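Putative glutathione S-transferase (Corynebacterium glutamicum, PDB 3M1G) probably catalyses glutathione-dependent transferase reactions, as a member of the ECM4-like subfamily of glutathione S-transferases. Local coordinates at residues I157-N162 with N175-E180; R182-P187 with Y235-H240; N275-L280 with S322-P327; D282-P287 with T293-I298. All blocks are in the same frame, centred on the assembly; numbering follows the deposited sequence.

Contact 1: residues I157-N162 with N175-E180; sequences ITIDFN and NLYPAE
Ile159 sets its terminal methyl CD1 over the centre of one face of the Tyr177 ring, 3.6 Å from the centroid and only 6° off the normal, a CH-pi contact. The branch CG2 of Ile159 adds a lesser touch, 3.9 Å from Tyr177 CE2. With CG anti to the backbone N (chi1 -166°) the phenol is carried toward the helix, and chi2 (55°) turns a face to Ile159. One turn further along, Asn162 and Leu176 meet with their side chains roughly perpendicular. Here the carbonyl oxygen of the amide does the touching, with Asn162 OD1 3.3 Å from Leu176 CB and 3.6 Å from Leu176 CD1. The other end of the amide turns back on its own helix, where ND2 gives a weak, bent hydrogen bond to Thr158 O at 2.9 Å. A water lies between the segments, accepting from Leu176 N at 3.1 Å; its link to Asn162 OD1, at 2.5 Å, is doubtfully short. Ile159 and Asn162 also touch Glu243, while Leu176 rests on Ile246, both of helix 243-253. The arrangement belongs to the domain junction of the glutathione transferase fold, where helix 154-163, packed on strand 140-143 and helix 71-83 of the thioredoxin-like part, meets the linker leading into the helical domain.

Contact 2: residues R182-P187 with Y235-H240; sequences REEMAP and YLMGDH
The carboxylate of Glu184 has the CE methyl of selenomethionine Met237 over one face, nearly above its CD at 3.6 Å and 3.5 Å from Glu184 OE1. Its oxygens find their polar partners elsewhere: OE2 forms a salt bridge with Arg229, and a glycerol, probably from the crystallisation liquor, sits too close to OE1 for its bond to be trusted. Glu184 was modelled in two conformers, so this placement is uncertain. The other flat groups lie within 235-240, where Asp239 CB covers one face of the His240 ring and Asp239 C sits in plane at the edge of Tyr235. Met237, folded at chi2 and chi3 (-56° and -58°), curls so that SE reaches 4.0 Å from CG of Met185, also a selenomethionine, and CE lies 3.8 Å from Met185 N. Glu184 and Met237 run antiparallel past each other; the two selenomethionines meet at a slant. Met237 is carried by a type I turn, closed by Gly238 N to Tyr235 O (3.1 Å) and Tyr235 N to Gly238 O (2.9 Å). The first turn of helix 182-197 thus meets the loop between helices 209-229 and 243-253, Met237 touching Arg229 of the former and Met185 Ala244 of the latter.

Contact 3: residues N275-L280 with S322-P327; sequences NLWGYL and SGFATP
The chain beyond helix 295-305 folds back over the helical domain, and a 3-10 turn in it brings Gly323 and Phe324 against Trp277 and Leu280 of helix 274-284. Trp277 and Phe324 form a T-shaped (edge-to-face) pair: the six-membered ring of the indole points its edge at the phenyl face, with centroids 5.4 Å apart and planes at 76°. The foremost atom is Trp277 CZ3, poised above the middle of the phenyl ring and 4.1 Å from Phe324 CE1. Leu280 supplies the second hold, its CG 3.6 Å from Phe324 CE1 and its CD2 3.9 Å from Phe324 CZ. In both helix residues CG stands trans to N (chi1 179° for Trp277), stretching the side chains out toward the turn. Gly323 has no side chain to hold the indole off, and its CA lies in plane at the indole edge, while Trp277 CZ2 comes within 3.5 Å of Gly323 O. That carbonyl already receives two hydrogen bonds, from Thr326 N and, on a lone pair in the carbonyl plane, from Thr326 OG1 at 2.7 Å. Arg281 adds a cation-pi contact to Trp277 and a hydrogen bond to Thr326 OG1. The interface is therefore largely apolar and aromatic, with no hydrogen bond between the segments; the indole C-H edge complements the pi cloud of Phe324, and the backbone oxygen beside it is satisfied within its own turn.

Contact 4: residues D282-P287 with T293-I298; sequences DLFQTP and TDFTEI
Phe284, which loses the most surface here, reaches from the end of helix 274-284 to Phe295 in the first turn of the next helix. The two rings meet rim to rim, neither covering the other: Phe284 CE2 is 3.6 Å from Phe295 CE2, the centroids are 5.9 Å apart and the planes differ by 23°. A fully extended first torsion (chi1 -179°) sends the Phe284 ring away from the helix backbone toward Phe295. Thr293 is the third partner, its CB 4.2 Å from Phe284 CE2 and its CG2 lying over a face of Phe295 toward the rim. The hydroxyl of Thr293 is bonded elsewhere, to Phe289 O and Tyr249 OH, while its CB and CG2 face the aromatic rings. Val253 of helix 243-253 touches both Thr293 and Phe295, and Phe324 meets both phenyl rings. Each chain end at the turn has its own polar fastening. Thr286 OG1 donates to Asp282 O at 2.8 Å, and Asp294, the N-cap of helix 295-305, accepts from Glu297 N at 3.1 Å, the N-H coming from above the carboxylate plane. The result is a buried aromatic contact closing the loop that joins helices 274-284 and 295-305 in the all-helical C-terminal domain of the glutathione transferase fold.

How the contacts relate
The contacts form two neighbouring pairs. Contacts 1 and 2, centres 12 Å apart, are tied by Tyr177 O to Arg182 NE (3.0 Å) and by Tyr177 packing on Met185. Contacts 3 and 4, centres 11 Å apart, share helix 274-284; contact 4 is nested within the loop that contact 3 closes, and Gln285 NE2 bonds to both Phe324 O and Thr326 O. Tyr235 links the pairs, packing on Tyr279 and Leu283. Contacts 1 and 2 lie away from the predicted catalytic residues. Contacts 3 and 4 are nearer: the side chains of Leu280 and Phe295 each lie about 10 Å from that of Tyr259, and Phe295 likewise from Tyr302, both predicted to lower the active-site cysteine's pKa.

Contact 1: residues I157-N162 with N175-E180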
loop_
_atom_site.group_PDB
_atom_site.type_symbol
_atom_site.label_atom_id
_atom_site.label_comp_id
_atom_site.label_asym_id
_atom_site.label_seq_id
_atom_site.Cartn_x
_atom_site.Cartn_y
_atom_site.Cartn_z
ATOM N N ILE A 157 28.531 12.126 11.752
ATOM C CA ILE A 157 28.201 11.804 13.125
ATOM C C ILE A 157 28.396 10.320 13.390
ATOM O O ILE A 157 29.059 9.960 14.341
ATOM C CB ILE A 157 26.784 12.297 13.551
ATOM C CG1 ILE A 157 26.795 13.818 13.657
ATOM C CG2 ILE A 157 26.348 11.690 14.920
ATOM C CD1 ILE A 157 25.419 14.468 13.918
ATOM N N THR A 158 27.854 9.450 12.545
ATOM C CA THR A 158 27.929 8.016 12.799
ATOM C C THR A 158 29.333 7.480 12.507
ATOM O O THR A 158 29.831 6.624 13.243
ATOM C CB THR A 158 26.838 7.207 12.009
ATOM O OG1 THR A 158 26.884 7.579 10.622
ATOM C CG2 THR A 158 25.405 7.506 12.574
ATOM N N ILE A 159 30.004 8.010 11.491
ATOM C CA ILE A 159 31.375 7.590 11.239
ATOM C C ILE A 159 32.222 7.953 12.450
ATOM O O ILE A 159 32.985 7.141 12.971
ATOM C CB ILE A 159 31.955 8.216 9.941
ATOM C CG1 ILE A 159 31.222 7.718 8.712
ATOM C CG2 ILE A 159 33.412 7.895 9.775
ATOM C CD1 ILE A 159 31.100 6.179 8.647
ATOM N N ASP A 160 32.058 9.168 12.944
ATOM C CA ASP A 160 32.848 9.605 14.107
ATOM C C ASP A 160 32.481 8.858 15.395
ATOM O O ASP A 160 33.371 8.544 16.196
ATOM C CB ASP A 160 32.782 11.118 14.268
ATOM C CG ASP A 160 33.544 11.862 13.139
ATOM O OD1 ASP A 160 34.298 11.209 12.346
ATOM O OD2 ASP A 160 33.440 13.115 13.079
ATOM N N PHE A 161 31.201 8.533 15.594
ATOM C CA PHE A 161 30.840 7.659 16.747
ATOM C C PHE A 161 31.676 6.356 16.715
ATOM O O PHE A 161 32.143 5.890 17.755
ATOM C CB PHE A 161 29.351 7.271 16.789
ATOM C CG PHE A 161 28.407 8.318 17.300
ATOM C CD1 PHE A 161 28.833 9.526 17.882
ATOM C CD2 PHE A 161 27.038 8.096 17.175
ATOM C CE1 PHE A 161 27.930 10.438 18.345
ATOM C CE2 PHE A 161 26.132 8.982 17.658
ATOM C CZ PHE A 161 26.558 10.172 18.256
ATOM N N ASN A 162 31.807 5.748 15.539
ATOM C CA ASN A 162 32.593 4.540 15.351
ATOM C C ASN A 162 34.094 4.712 15.524
ATOM O O ASN A 162 34.722 3.885 16.162
ATOM C CB ASN A 162 32.330 3.933 13.964
ATOM C CG ASN A 162 30.992 3.188 13.914
ATOM O OD1 ASN A 162 30.844 2.151 14.582
ATOM N ND2 ASN A 162 30.005 3.738 13.188
ATOM N N ASN A 175 32.770 -3.608 15.535
ATOM C CA ASN A 175 33.445 -2.772 14.536
ATOM C C ASN A 175 32.505 -2.640 13.321
ATOM O O ASN A 175 32.443 -3.528 12.435
ATOM C CB ASN A 175 34.799 -3.428 14.140
ATOM C CG ASN A 175 35.589 -2.592 13.142
ATOM O OD1 ASN A 175 35.077 -1.589 12.615
ATOM N ND2 ASN A 175 36.827 -3.006 12.856
ATOM N N LEU A 176 31.755 -1.543 13.295
ATOM C CA LEU A 176 30.710 -1.326 12.280
ATOM C C LEU A 176 31.271 -0.706 10.981
ATOM O O LEU A 176 30.574 -0.638 9.968
ATOM C CB LEU A 176 29.595 -0.408 12.840
ATOM C CG LEU A 176 28.870 -0.993 14.048
ATOM C CD1 LEU A 176 27.931 0.028 14.695
ATOM C CD2 LEU A 176 28.053 -2.320 13.635
ATOM N N TYR A 177 32.509 -0.232 11.024
ATOM C CA TYR A 177 33.104 0.470 9.879
ATOM C C TYR A 177 34.560 0.022 9.694
ATOM O O TYR A 177 35.500 0.820 9.861
ATOM C CB TYR A 177 33.023 1.961 10.112
ATOM C CG TYR A 177 33.291 2.835 8.880
ATOM C CD1 TYR A 177 32.558 2.656 7.700
ATOM C CD2 TYR A 177 34.235 3.855 8.901
ATOM C CE1 TYR A 177 32.769 3.460 6.580
ATOM C CE2 TYR A 177 34.454 4.693 7.758
ATOM C CZ TYR A 177 33.706 4.464 6.609
ATOM O OH TYR A 177 33.849 5.221 5.464
ATOM N N PRO A 178 34.753 -1.260 9.401
ATOM C CA PRO A 178 36.116 -1.796 9.384
ATOM C C PRO A 178 36.944 -1.334 8.183
ATOM O O PRO A 178 36.424 -1.265 7.054
ATOM C CB PRO A 178 35.899 -3.303 9.284
ATOM C CG PRO A 178 34.490 -3.514 9.055
ATOM C CD PRO A 178 33.758 -2.269 9.034
ATOM N N ALA A 179 38.214 -1.058 8.449
ATOM C CA ALA A 179 39.154 -0.510 7.479
ATOM C C ALA A 179 39.101 -1.200 6.124
ATOM O O ALA A 179 39.072 -0.532 5.096
ATOM C CB ALA A 179 40.615 -0.549 8.054
ATOM N N GLU A 180 39.031 -2.522 6.112
ATOM C CA GLU A 180 39.129 -3.287 4.856
ATOM C C GLU A 180 37.877 -3.178 3.990
ATOM O O GLU A 180 37.897 -3.635 2.844
ATOM C CB GLU A 180 39.309 -4.791 5.110
ATOM C CG GLU A 180 39.930 -5.178 6.449
ATOM C CD GLU A 180 38.906 -5.201 7.593
ATOM O OE1 GLU A 180 37.911 -5.969 7.514
ATOM O OE2 GLU A 180 39.145 -4.460 8.573
HETATM O O HOH W 1 32.564 0.516 15.510
#

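Contact 2: residues R182-P187 with Y235-H240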
loop_
_atom_site.group_PDB
_atom_site.type_symbol
_atom_site.label_atom_id
_atom_site.label_comp_id
_atom_site.label_asym_id
_atom_site.label_seq_id
_atom_site.Cartn_x
_atom_site.Cartn_y
_atom_site.Cartn_z
ATOM N N ARG A 182 35.903 -0.188 3.881
ATOM C CA ARG A 182 35.514 1.229 3.722
ATOM C C ARG A 182 35.457 1.678 2.259
ATOM O O ARG A 182 34.535 2.401 1.850
ATOM C CB ARG A 182 36.439 2.170 4.503
ATOM C CG ARG A 182 36.272 2.061 5.997
ATOM C CD ARG A 182 37.202 2.993 6.789
ATOM N NE ARG A 182 37.254 2.479 8.144
ATOM C CZ ARG A 182 38.213 2.703 9.033
ATOM N NH1 ARG A 182 39.223 3.490 8.740
ATOM N NH2 ARG A 182 38.169 2.111 10.230
ATOM N N GLU A 183 36.435 1.230 1.487
ATOM C CA GLU A 183 36.504 1.546 0.063
ATOM C C GLU A 183 35.345 1.007 -0.738
ATOM O O GLU A 183 34.792 1.731 -1.515
ATOM C CB GLU A 183 37.788 1.007 -0.594
ATOM C CG GLU A 183 38.858 2.016 -0.675
ATOM C CD GLU A 183 40.005 1.645 -1.666
ATOM O OE1 GLU A 183 41.100 2.150 -1.406
ATOM O OE2 GLU A 183 39.828 0.900 -2.673
ATOM N N GLU A 184 35.027 -0.275 -0.624
ATOM C CA GLU A 184 33.854 -0.835 -1.342
ATOM C C GLU A 184 32.562 -0.285 -0.765
ATOM O O GLU A 184 31.589 -0.183 -1.461
ATOM C CB GLU A 184 33.768 -2.373 -1.325
ATOM C CG GLU A 184 32.572 -2.956 -2.195
ATOM C CD GLU A 184 32.145 -4.381 -1.807
ATOM O OE1 GLU A 184 32.850 -5.030 -1.009
ATOM O OE2 GLU A 184 31.092 -4.850 -2.297
HETATM N N MSE A 185 32.561 0.092 0.510
HETATM C CA MSE A 185 31.328 0.570 1.140
HETATM C C MSE A 185 30.897 1.938 0.594
HETATM O O MSE A 185 29.683 2.243 0.526
HETATM C CB MSE A 185 31.477 0.644 2.661
HETATM C CG MSE A 185 30.184 0.523 3.407
HETATM SE SE MSE A 185 30.311 0.622 5.370
HETATM C CE MSE A 185 31.703 -0.737 5.661
ATOM N N ALA A 186 31.868 2.768 0.205
ATOM C CA ALA A 186 31.541 4.137 -0.131
ATOM C C ALA A 186 30.530 4.208 -1.295
ATOM O O ALA A 186 29.501 4.871 -1.163
ATOM C CB ALA A 186 32.845 5.024 -0.414
ATOM N N PRO A 187 30.799 3.534 -2.426
ATOM C CA PRO A 187 29.795 3.669 -3.492
ATOM C C PRO A 187 28.434 3.024 -3.197
ATOM O O PRO A 187 27.399 3.534 -3.645
ATOM C CB PRO A 187 30.449 2.994 -4.708
ATOM C CG PRO A 187 31.631 2.257 -4.177
ATOM C CD PRO A 187 32.056 2.964 -2.929
ATOM N N TYR A 235 24.166 -9.483 4.936
ATOM C CA TYR A 235 23.963 -8.050 5.090
ATOM C C TYR A 235 24.645 -7.365 3.910
ATOM O O TYR A 235 25.274 -8.031 3.097
ATOM C CB TYR A 235 24.540 -7.584 6.426
ATOM C CG TYR A 235 23.991 -8.354 7.616
ATOM C CD1 TYR A 235 22.689 -8.177 8.047
ATOM C CD2 TYR A 235 24.766 -9.285 8.278
ATOM C CE1 TYR A 235 22.172 -8.887 9.129
ATOM C CE2 TYR A 235 24.272 -10.008 9.357
ATOM C CZ TYR A 235 22.989 -9.792 9.787
ATOM O OH TYR A 235 22.504 -10.510 10.842
ATOM N N LEU A 236 24.551 -6.041 3.821
ATOM C CA LEU A 236 25.014 -5.327 2.606
ATOM C C LEU A 236 26.468 -5.587 2.264
ATOM O O LEU A 236 26.803 -5.674 1.077
ATOM C CB LEU A 236 24.802 -3.839 2.723
ATOM C CG LEU A 236 23.331 -3.395 2.595
ATOM C CD1 LEU A 236 23.195 -1.942 3.036
ATOM C CD2 LEU A 236 22.795 -3.640 1.151
HETATM N N MSE A 237 27.323 -5.663 3.295
HETATM C CA MSE A 237 28.743 -5.871 3.106
HETATM C C MSE A 237 29.196 -7.266 3.568
HETATM O O MSE A 237 30.346 -7.439 3.970
HETATM C CB MSE A 237 29.536 -4.799 3.855
HETATM C CG MSE A 237 29.094 -3.366 3.576
HETATM SE SE MSE A 237 29.128 -2.904 1.667
HETATM C CE MSE A 237 30.934 -3.241 1.335
ATOM N N GLY A 238 28.311 -8.248 3.540
ATOM C CA GLY A 238 28.720 -9.631 3.792
ATOM C C GLY A 238 28.154 -10.227 5.071
ATOM O O GLY A 238 26.975 -10.097 5.354
ATOM N N ASP A 239 29.024 -10.843 5.863
ATOM C CA ASP A 239 28.563 -11.699 6.954
ATOM C C ASP A 239 28.046 -10.956 8.181
ATOM O O ASP A 239 27.312 -11.548 8.956
ATOM C CB ASP A 239 29.698 -12.628 7.406
ATOM C CG ASP A 239 29.949 -13.768 6.433
ATOM O OD1 ASP A 239 29.088 -14.018 5.565
ATOM O OD2 ASP A 239 31.003 -14.409 6.562
ATOM N N HIS A 240 28.482 -9.712 8.386
ATOM C CA HIS A 240 28.138 -8.956 9.590
ATOM C C HIS A 240 27.567 -7.564 9.299
ATOM O O HIS A 240 27.831 -6.977 8.255
ATOM C CB HIS A 240 29.365 -8.848 10.547
ATOM C CG HIS A 240 30.011 -10.173 10.844
ATOM N ND1 HIS A 240 29.292 -11.245 11.328
ATOM C CD2 HIS A 240 31.292 -10.612 10.695
ATOM C CE1 HIS A 240 30.104 -12.292 11.467
ATOM N NE2 HIS A 240 31.314 -11.942 11.066
#

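Contact 3: residues N275-L280 with S322-P327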
loop_
_atom_site.group_PDB
_atom_site.type_symbol
_atom_site.label_atom_id
_atom_site.label_comp_id
_atom_site.label_asym_id
_atom_site.label_seq_id
_atom_site.Cartn_x
_atom_site.Cartn_y
_atom_site.Cartn_z
ATOM N N ASN A 275 14.251 -11.284 -0.222
ATOM C CA ASN A 275 15.523 -10.986 0.428
ATOM C C ASN A 275 15.481 -9.738 1.300
ATOM O O ASN A 275 15.943 -9.782 2.452
ATOM C CB ASN A 275 16.655 -10.919 -0.573
ATOM C CG ASN A 275 16.933 -12.258 -1.180
ATOM O OD1 ASN A 275 17.268 -13.192 -0.477
ATOM N ND2 ASN A 275 16.726 -12.377 -2.465
ATOM N N LEU A 276 14.900 -8.652 0.794
ATOM C CA LEU A 276 14.797 -7.425 1.598
ATOM C C LEU A 276 13.984 -7.668 2.848
ATOM O O LEU A 276 14.300 -7.105 3.906
ATOM C CB LEU A 276 14.181 -6.266 0.806
ATOM C CG LEU A 276 15.117 -5.676 -0.274
ATOM C CD1 LEU A 276 14.309 -4.739 -1.217
ATOM C CD2 LEU A 276 16.244 -4.935 0.365
ATOM N N TRP A 277 12.913 -8.455 2.735
ATOM C CA TRP A 277 12.036 -8.684 3.893
ATOM C C TRP A 277 12.690 -9.548 4.977
ATOM O O TRP A 277 12.526 -9.271 6.162
ATOM C CB TRP A 277 10.720 -9.305 3.446
ATOM C CG TRP A 277 9.701 -9.633 4.497
ATOM C CD1 TRP A 277 8.996 -10.771 4.550
ATOM C CD2 TRP A 277 9.230 -8.818 5.615
ATOM N NE1 TRP A 277 8.128 -10.755 5.613
ATOM C CE2 TRP A 277 8.252 -9.580 6.291
ATOM C CE3 TRP A 277 9.551 -7.549 6.112
ATOM C CZ2 TRP A 277 7.557 -9.104 7.419
ATOM C CZ3 TRP A 277 8.892 -7.081 7.271
ATOM C CH2 TRP A 277 7.903 -7.862 7.899
ATOM N N GLY A 278 13.391 -10.601 4.564
ATOM C CA GLY A 278 14.229 -11.395 5.470
ATOM C C GLY A 278 15.277 -10.533 6.153
ATOM O O GLY A 278 15.405 -10.546 7.379
ATOM N N TYR A 279 15.992 -9.741 5.359
ATOM C CA TYR A 279 16.997 -8.781 5.877
ATOM C C TYR A 279 16.413 -7.777 6.863
ATOM O O TYR A 279 16.964 -7.542 7.937
ATOM C CB TYR A 279 17.654 -8.112 4.667
ATOM C CG TYR A 279 18.514 -6.875 4.890
ATOM C CD1 TYR A 279 19.845 -6.985 5.183
ATOM C CD2 TYR A 279 17.971 -5.594 4.749
ATOM C CE1 TYR A 279 20.635 -5.863 5.330
ATOM C CE2 TYR A 279 18.754 -4.461 4.887
ATOM C CZ TYR A 279 20.097 -4.612 5.178
ATOM O OH TYR A 279 20.912 -3.516 5.314
ATOM N N LEU A 280 15.289 -7.171 6.504
ATOM C CA LEU A 280 14.629 -6.223 7.386
ATOM C C LEU A 280 14.238 -6.816 8.716
ATOM O O LEU A 280 14.438 -6.206 9.774
ATOM C CB LEU A 280 13.424 -5.584 6.692
ATOM C CG LEU A 280 12.600 -4.547 7.493
ATOM C CD1 LEU A 280 13.457 -3.421 8.091
ATOM C CD2 LEU A 280 11.401 -3.983 6.604
ATOM N N SER A 322 2.817 -7.242 12.416
ATOM C CA SER A 322 3.145 -8.380 13.237
ATOM C C SER A 322 4.235 -9.248 12.586
ATOM O O SER A 322 4.979 -9.925 13.278
ATOM C CB SER A 322 1.882 -9.191 13.587
ATOM O OG SER A 322 1.381 -9.813 12.421
ATOM N N GLY A 323 4.383 -9.171 11.266
ATOM C CA GLY A 323 5.421 -9.892 10.546
ATOM C C GLY A 323 6.859 -9.588 10.930
ATOM O O GLY A 323 7.723 -10.412 10.703
ATOM N N PHE A 324 7.111 -8.395 11.486
ATOM C CA PHE A 324 8.446 -7.967 11.872
ATOM C C PHE A 324 9.097 -8.926 12.877
ATOM O O PHE A 324 10.311 -9.004 12.932
ATOM C CB PHE A 324 8.446 -6.540 12.468
ATOM C CG PHE A 324 8.613 -5.452 11.450
ATOM C CD1 PHE A 324 9.842 -5.163 10.908
ATOM C CD2 PHE A 324 7.520 -4.767 10.979
ATOM C CE1 PHE A 324 9.987 -4.161 9.978
ATOM C CE2 PHE A 324 7.662 -3.752 10.022
ATOM C CZ PHE A 324 8.877 -3.454 9.533
ATOM N N ALA A 325 8.272 -9.638 13.627
ATOM C CA ALA A 325 8.715 -10.551 14.684
ATOM C C ALA A 325 8.834 -12.011 14.241
ATOM O O ALA A 325 9.183 -12.829 15.046
ATOM C CB ALA A 325 7.742 -10.474 15.917
ATOM N N THR A 326 8.543 -12.331 12.981
ATOM C CA THR A 326 8.519 -13.703 12.545
ATOM C C THR A 326 9.924 -14.179 12.139
ATOM O O THR A 326 10.790 -13.348 11.820
ATOM C CB THR A 326 7.529 -13.883 11.344
ATOM O OG1 THR A 326 7.941 -13.060 10.224
ATOM C CG2 THR A 326 6.072 -13.559 11.779
ATOM N N PRO A 327 10.166 -15.508 12.144
ATOM C CA PRO A 327 11.490 -16.032 11.720
ATOM C C PRO A 327 11.872 -15.559 10.316
ATOM O O PRO A 327 11.071 -15.663 9.391
ATOM C CB PRO A 327 11.295 -17.556 11.733
ATOM C CG PRO A 327 10.215 -17.777 12.801
ATOM C CD PRO A 327 9.273 -16.595 12.601
#

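Contact 4: residues D282-P287 with T293-I298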
loop_
_atom_site.group_PDB
_atom_site.type_symbol
_atom_site.label_atom_id
_atom_site.label_comp_id
_atom_site.label_asym_id
_atom_site.label_seq_id
_atom_site.Cartn_x
_atom_site.Cartn_y
_atom_site.Cartn_z
ATOM N N ASP A 282 15.595 -9.519 10.183
ATOM C CA ASP A 282 16.886 -9.901 10.825
ATOM C C ASP A 282 17.446 -8.668 11.565
ATOM O O ASP A 282 17.746 -8.713 12.743
ATOM C CB ASP A 282 17.798 -10.396 9.682
ATOM C CG ASP A 282 19.145 -11.011 10.138
ATOM O OD1 ASP A 282 19.411 -11.170 11.330
ATOM O OD2 ASP A 282 19.926 -11.389 9.238
ATOM N N LEU A 283 17.501 -7.532 10.894
ATOM C CA LEU A 283 17.947 -6.285 11.524
ATOM C C LEU A 283 17.002 -5.821 12.625
ATOM O O LEU A 283 17.449 -5.483 13.734
ATOM C CB LEU A 283 18.086 -5.185 10.479
ATOM C CG LEU A 283 19.198 -5.324 9.427
ATOM C CD1 LEU A 283 19.161 -4.103 8.507
ATOM C CD2 LEU A 283 20.603 -5.486 10.110
ATOM N N PHE A 284 15.697 -5.806 12.343
ATOM C CA PHE A 284 14.712 -5.358 13.326
ATOM C C PHE A 284 14.868 -6.104 14.638
ATOM O O PHE A 284 14.808 -5.507 15.699
ATOM C CB PHE A 284 13.266 -5.504 12.815
ATOM C CG PHE A 284 12.232 -5.023 13.796
ATOM C CD1 PHE A 284 11.737 -5.872 14.786
ATOM C CD2 PHE A 284 11.776 -3.700 13.748
ATOM C CE1 PHE A 284 10.806 -5.411 15.745
ATOM C CE2 PHE A 284 10.827 -3.235 14.678
ATOM C CZ PHE A 284 10.346 -4.102 15.677
ATOM N N GLN A 285 15.085 -7.401 14.545
ATOM C CA GLN A 285 15.183 -8.282 15.720
ATOM C C GLN A 285 16.531 -8.186 16.427
ATOM O O GLN A 285 16.722 -8.830 17.438
ATOM C CB GLN A 285 14.879 -9.722 15.324
ATOM C CG GLN A 285 13.455 -9.876 14.750
ATOM C CD GLN A 285 13.181 -11.195 14.077
ATOM O OE1 GLN A 285 13.954 -12.148 14.193
ATOM N NE2 GLN A 285 12.052 -11.263 13.353
ATOM N N THR A 286 17.427 -7.331 15.938
ATOM C CA THR A 286 18.756 -7.137 16.544
ATOM C C THR A 286 18.713 -5.938 17.493
ATOM O O THR A 286 18.088 -4.911 17.196
ATOM C CB THR A 286 19.808 -6.895 15.437
ATOM O OG1 THR A 286 19.783 -8.003 14.520
ATOM C CG2 THR A 286 21.236 -6.692 16.000
ATOM N N PRO A 287 19.395 -6.041 18.646
ATOM C CA PRO A 287 19.494 -4.889 19.540
ATOM C C PRO A 287 19.947 -3.630 18.846
ATOM O O PRO A 287 20.786 -3.696 17.950
ATOM C CB PRO A 287 20.540 -5.350 20.585
ATOM C CG PRO A 287 20.326 -6.803 20.663
ATOM C CD PRO A 287 20.040 -7.233 19.223
ATOM N N THR A 293 12.755 1.722 17.395
ATOM C CA THR A 293 11.789 1.967 16.314
ATOM C C THR A 293 10.394 2.115 16.925
ATOM O O THR A 293 9.857 1.142 17.483
ATOM C CB THR A 293 11.797 0.823 15.296
ATOM O OG1 THR A 293 13.117 0.673 14.766
ATOM C CG2 THR A 293 10.803 1.082 14.119
ATOM N N ASP A 294 9.849 3.330 16.853
ATOM C CA ASP A 294 8.507 3.629 17.364
ATOM C C ASP A 294 7.566 3.854 16.178
ATOM O O ASP A 294 7.555 4.934 15.558
ATOM C CB ASP A 294 8.536 4.845 18.299
ATOM C CG ASP A 294 7.189 5.089 19.021
ATOM O OD1 ASP A 294 6.149 4.836 18.390
ATOM O OD2 ASP A 294 7.200 5.547 20.211
ATOM N N PHE A 295 6.796 2.822 15.854
ATOM C CA PHE A 295 5.959 2.858 14.650
ATOM C C PHE A 295 4.846 3.898 14.746
ATOM O O PHE A 295 4.488 4.509 13.741
ATOM C CB PHE A 295 5.384 1.483 14.342
ATOM C CG PHE A 295 6.392 0.507 13.812
ATOM C CD1 PHE A 295 6.871 0.625 12.533
ATOM C CD2 PHE A 295 6.836 -0.549 14.594
ATOM C CE1 PHE A 295 7.770 -0.289 12.033
ATOM C CE2 PHE A 295 7.726 -1.449 14.119
ATOM C CZ PHE A 295 8.203 -1.326 12.815
ATOM N N THR A 296 4.332 4.129 15.952
ATOM C CA THR A 296 3.292 5.145 16.155
ATOM C C THR A 296 3.798 6.538 15.868
ATOM O O THR A 296 3.135 7.292 15.178
ATOM C CB THR A 296 2.698 5.073 17.569
ATOM O OG1 THR A 296 2.118 3.780 17.743
ATOM C CG2 THR A 296 1.612 6.156 17.805
ATOM N N GLU A 297 4.987 6.887 16.382
ATOM C CA GLU A 297 5.515 8.227 16.156
ATOM C C GLU A 297 5.953 8.390 14.727
ATOM O O GLU A 297 5.812 9.470 14.166
ATOM C CB GLU A 297 6.666 8.563 17.119
ATOM C CG GLU A 297 6.127 8.756 18.521
ATOM C CD GLU A 297 7.064 9.428 19.493
ATOM O OE1 GLU A 297 8.139 9.896 19.087
ATOM O OE2 GLU A 297 6.684 9.517 20.687
ATOM N N ILE A 298 6.471 7.345 14.118
ATOM C CA ILE A 298 6.784 7.405 12.672
ATOM C C ILE A 298 5.497 7.747 11.867
ATOM O O ILE A 298 5.465 8.758 11.151
ATOM C CB ILE A 298 7.423 6.080 12.190
ATOM C CG1 ILE A 298 8.844 5.927 12.755
ATOM C CG2 ILE A 298 7.411 5.934 10.630
ATOM C CD1 ILE A 298 9.395 4.502 12.643
#